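Local coordinates for protein NADP-dependent glyceraldehyde-3-phosphate dehydrogenase (Bacillus halodurans, PDB 3PRL) that probably oxidises glyceraldehyde 3-phosphate directly to 3-phosphoglycerate without phosphorylation, using NADP+, at residues A54-G57 against A58-Q62; K275-A278 against S279-S283. All coordinates share one frame; numbering follows the deposited sequence.

Contact 1: residues A54-G57 against A58-Q62; sequences AIQG and AKDAQ
Four successive i to i+4 hydrogen bonds run from the amides of Ala58, Lys59, Asp60 and Ala61 back to the carbonyls of Ala54, Ile55, Gln56 and Gly57, making this part of helix 48-65 regular alpha-helix. The Asp60 N to Gln56 O bond measures 3.0 Å, while Lys59 N to Ile55 O is longer at 3.3 Å. On the outer face of the helix the side chains that meet are polar and lie three or four residues apart. Gln56 and Lys59 extend side by side in the same direction, and the amide oxygen OE1 of Gln56 rests 3.4 Å from CD of Lys59. The ammonium NZ of Lys59 stays 3.6 Å from the same Gln56 OE1, an approach that would be mildly favourable electrostatically. A bend at chi2 (-38°) turns the Gln56 amide along the helix toward these neighbours. Asp60 crosses the glutamine at a slant, NE2 of Gln56 lying 3.9 Å from OD1 of Asp60; its carboxylate plane stands 81° from the Gln56 amide plane, and Asp60 also has a long, weak ion pair with Lys63. The inner face is built differently, from small and aliphatic residues: Ile55 reaches Val184, His229 and Ile232, Ala58 meets Val155, and Ala61 touches Ile211. Helix 48-65 thereby covers strands 144-159 and 182-186 of the nucleotide-binding sheet, and Ala58 O accepts a hydrogen bond from Thr182 OG1. The side chain of Ala54 is about 10 Å from that of Lys186, a residue that binds NADP+. One turn along from Gly57, the methyl CB of Ala61 sits 3.5 Å from Gly57 O, the carbonyl that receives its own amide.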
loop_
_atom_site.group_PDB
_atom_site.type_symbol
_atom_site.label_atom_id
_atom_site.label_comp_id
_atom_site.label_asym_id
_atom_site.label_seq_id
_atom_site.Cartn_x
_atom_site.Cartn_y
_atom_site.Cartn_z
ATOM N N ALA D 54 -38.495 4.041 3.508
ATOM C CA ALA D 54 -37.225 3.622 4.086
ATOM C C ALA D 54 -36.050 4.062 3.218
ATOM O O ALA D 54 -35.049 4.548 3.736
ATOM C CB ALA D 54 -37.204 2.120 4.273
ATOM N N ILE D 55 -36.178 3.902 1.902
ATOM C CA ILE D 55 -35.111 4.308 0.978
ATOM C C ILE D 55 -34.848 5.819 0.998
ATOM O O ILE D 55 -33.699 6.253 0.847
ATOM C CB ILE D 55 -35.357 3.794 -0.465
ATOM C CG1 ILE D 55 -35.195 2.272 -0.491
ATOM C CG2 ILE D 55 -34.377 4.430 -1.457
ATOM C CD1 ILE D 55 -35.451 1.627 -1.837
ATOM N N GLN D 56 -35.901 6.615 1.192
ATOM C CA GLN D 56 -35.747 8.066 1.239
ATOM C C GLN D 56 -35.121 8.534 2.531
ATOM O O GLN D 56 -34.275 9.433 2.521
ATOM C CB GLN D 56 -37.069 8.804 0.997
ATOM C CG GLN D 56 -37.260 9.285 -0.435
ATOM C CD GLN D 56 -35.976 9.803 -1.067
ATOM O OE1 GLN D 56 -35.316 9.085 -1.826
ATOM N NE2 GLN D 56 -35.607 11.050 -0.747
ATOM N N GLY D 57 -35.542 7.928 3.642
ATOM C CA GLY D 57 -34.994 8.260 4.948
ATOM C C GLY D 57 -33.495 8.018 4.981
ATOM O O GLY D 57 -32.746 8.785 5.583
ATOM N N ALA D 58 -33.068 6.943 4.326
ATOM C CA ALA D 58 -31.666 6.568 4.282
ATOM C C ALA D 58 -30.842 7.556 3.458
ATOM O O ALA D 58 -29.725 7.875 3.834
ATOM C CB ALA D 58 -31.508 5.152 3.761
ATOM N N LYS D 59 -31.418 8.045 2.360
ATOM C CA LYS D 59 -30.792 9.046 1.491
ATOM C C LYS D 59 -30.639 10.421 2.160
ATOM O O LYS D 59 -29.666 11.135 1.920
ATOM C CB LYS D 59 -31.635 9.190 0.220
ATOM C CG LYS D 59 -30.881 9.313 -1.095
ATOM C CD LYS D 59 -31.909 9.170 -2.233
ATOM C CE LYS D 59 -31.648 10.121 -3.397
ATOM N NZ LYS D 59 -32.928 10.661 -3.941
ATOM N N ASP D 60 -31.603 10.809 2.989
ATOM C CA ASP D 60 -31.513 12.104 3.662
ATOM C C ASP D 60 -30.525 12.046 4.809
ATOM O O ASP D 60 -29.766 12.984 5.022
ATOM C CB ASP D 60 -32.883 12.572 4.149
ATOM C CG ASP D 60 -33.837 12.890 3.005
ATOM O OD1 ASP D 60 -33.389 13.021 1.843
ATOM O OD2 ASP D 60 -35.043 13.009 3.276
ATOM N N ALA D 61 -30.528 10.939 5.544
ATOM C CA ALA D 61 -29.573 10.751 6.633
ATOM C C ALA D 61 -28.145 10.489 6.127
ATOM O O ALA D 61 -27.179 10.782 6.822
ATOM C CB ALA D 61 -30.036 9.644 7.547
ATOM N N GLN D 62 -28.027 9.930 4.925
ATOM C CA GLN D 62 -26.727 9.758 4.237
ATOM C C GLN D 62 -25.905 11.049 4.190
ATOM O O GLN D 62 -24.681 11.022 4.347
ATOM C CB GLN D 62 -26.949 9.194 2.816
ATOM C CG GLN D 62 -25.915 9.593 1.724
ATOM C CD GLN D 62 -24.653 8.748 1.752
ATOM O OE1 GLN D 62 -23.600 9.171 1.275
ATOM N NE2 GLN D 62 -24.752 7.551 2.317
#

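Contact 2: residues K275-A278 against S279-S283; sequences KLTA and SQIVS
Leu276 and Gln280, one turn apart in helix 274-286, meet through aliphatic atoms: CD1 of Leu276 lies 4.0 Å from CG of Gln280, the two side chains running alongside each other. Beneath them four i to i+4 bonds link the two segments, the carbonyls of Lys275, Leu276, Thr277 and Ala278 accepting from the amides of Ser279, Gln280, Ile281 and Val282. Two of these bonds are short and nearly straight: Gln280 N to Leu276 O at 2.8 Å and Ile281 N to Thr277 O, also 2.8 Å, with an angle of 170° at the hydrogen. At the start of the helix, Asp273 OD1 accepts from the amide of Leu276 and, more weakly, from that of Lys275. Thr277 OG1 is hydrogen-bonded to Asp273 O. With chi1 at -55°, that hydroxyl lies beside the threonine's own backbone N, while CG2 is directed along the helix to within 4.1 Å of Ile281 CG1. The polar end of Gln280 is likewise satisfied beyond the helix. A bend at chi2 (-66°) folds its chain back, with CG of Gln280 3.3 Å from Leu276 O, and its OE1 accepts a hydrogen bond from Lys443 N. Ser283 OG bonds to NZ of the same lysine, so two residues of the helix share Lys443 as a partner. The helix is the crossover helix of a beta-alpha-beta unit between parallel strands 264-268 and 296-302: Thr277 and Ile281 face Val268, Ala266 and Phe419 of the sheet, while Ala278 leans on Asn312 and Ile313 of helix 303-317.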
loop_
_atom_site.group_PDB
_atom_site.type_symbol
_atom_site.label_atom_id
_atom_site.label_comp_id
_atom_site.label_asym_id
_atom_site.label_seq_id
_atom_site.Cartn_x
_atom_site.Cartn_y
_atom_site.Cartn_z
ATOM N N LYS D 275 -5.959 -39.243 8.574
ATOM C CA LYS D 275 -6.629 -38.958 9.840
ATOM C C LYS D 275 -7.081 -37.500 9.878
ATOM O O LYS D 275 -8.265 -37.220 10.078
ATOM C CB LYS D 275 -5.731 -39.285 11.043
ATOM C CG LYS D 275 -5.711 -40.762 11.439
ATOM C CD LYS D 275 -7.103 -41.250 11.854
ATOM C CE LYS D 275 -7.104 -42.749 12.131
ATOM N NZ LYS D 275 -8.478 -43.250 12.440
ATOM N N LEU D 276 -6.131 -36.589 9.662
ATOM C CA LEU D 276 -6.384 -35.143 9.556
ATOM C C LEU D 276 -7.350 -34.786 8.417
ATOM O O LEU D 276 -8.267 -33.970 8.591
ATOM C CB LEU D 276 -5.050 -34.386 9.398
ATOM C CG LEU D 276 -5.000 -32.854 9.272
ATOM C CD1 LEU D 276 -5.755 -32.151 10.409
ATOM C CD2 LEU D 276 -3.541 -32.370 9.212
ATOM N N THR D 277 -7.141 -35.393 7.252
ATOM C CA THR D 277 -8.057 -35.204 6.128
ATOM C C THR D 277 -9.483 -35.622 6.507
ATOM O O THR D 277 -10.414 -34.833 6.362
ATOM C CB THR D 277 -7.606 -35.983 4.882
ATOM O OG1 THR D 277 -6.259 -35.629 4.550
ATOM C CG2 THR D 277 -8.530 -35.688 3.701
ATOM N N ALA D 278 -9.645 -36.850 7.000
ATOM C CA ALA D 278 -10.968 -37.352 7.394
ATOM C C ALA D 278 -11.657 -36.406 8.386
ATOM O O ALA D 278 -12.861 -36.144 8.287
ATOM C CB ALA D 278 -10.868 -38.772 7.972
ATOM N N SER D 279 -10.878 -35.900 9.337
ATOM C CA SER D 279 -11.393 -34.990 10.344
ATOM C C SER D 279 -11.758 -33.615 9.764
ATOM O O SER D 279 -12.831 -33.099 10.052
ATOM C CB SER D 279 -10.409 -34.861 11.502
ATOM O OG SER D 279 -11.003 -34.131 12.554
ATOM N N GLN D 280 -10.889 -33.043 8.937
ATOM C CA GLN D 280 -11.202 -31.764 8.266
ATOM C C GLN D 280 -12.446 -31.915 7.381
ATOM O O GLN D 280 -13.357 -31.080 7.420
ATOM C CB GLN D 280 -10.003 -31.246 7.447
ATOM C CG GLN D 280 -8.807 -30.689 8.276
ATOM C CD GLN D 280 -9.140 -29.403 9.055
ATOM O OE1 GLN D 280 -9.226 -28.318 8.490
ATOM N NE2 GLN D 280 -9.313 -29.530 10.365
ATOM N N ILE D 281 -12.486 -32.995 6.601
ATOM C CA ILE D 281 -13.627 -33.289 5.722
ATOM C C ILE D 281 -14.965 -33.310 6.463
ATOM O O ILE D 281 -15.879 -32.573 6.093
ATOM C CB ILE D 281 -13.404 -34.579 4.869
ATOM C CG1 ILE D 281 -12.347 -34.320 3.794
ATOM C CG2 ILE D 281 -14.677 -35.026 4.178
ATOM C CD1 ILE D 281 -12.413 -32.943 3.203
ATOM N N VAL D 282 -15.070 -34.124 7.513
ATOM C CA VAL D 282 -16.314 -34.234 8.277
ATOM C C VAL D 282 -16.701 -32.936 9.002
ATOM O O VAL D 282 -17.844 -32.488 8.894
ATOM C CB VAL D 282 -16.290 -35.435 9.246
ATOM C CG1 VAL D 282 -17.496 -35.395 10.184
ATOM C CG2 VAL D 282 -16.257 -36.734 8.461
ATOM N N SER D 283 -15.761 -32.342 9.734
ATOM C CA SER D 283 -15.990 -31.043 10.388
ATOM C C SER D 283 -16.601 -29.980 9.453
ATOM O O SER D 283 -17.538 -29.270 9.829
ATOM C CB SER D 283 -14.693 -30.511 11.002
ATOM O OG SER D 283 -14.837 -29.165 11.435
#

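Overall arrangement
Both contacts are local, each spanning about two and a half turns of its own helix, and contact 1 precedes contact 2 along the chain. Their centres lie 48 Å apart, on opposite sides of the chain's centre, with nearest atoms about 37 Å apart, so neither touches the other. Residues 54-62 belong to helix 48-65, which packs on the sheet containing strands 144-159 and 182-186, where NADP+-binding residues are found. Residues 275-283 belong to helix 274-286, which covers a different sheet containing strands 264-268, 296-302 and 415-419, consistent with the catalytic domain of aldehyde dehydrogenases. The pair thus marks helix-on-sheet layers in two domains of the same subunit, and neither contact meets another subunit.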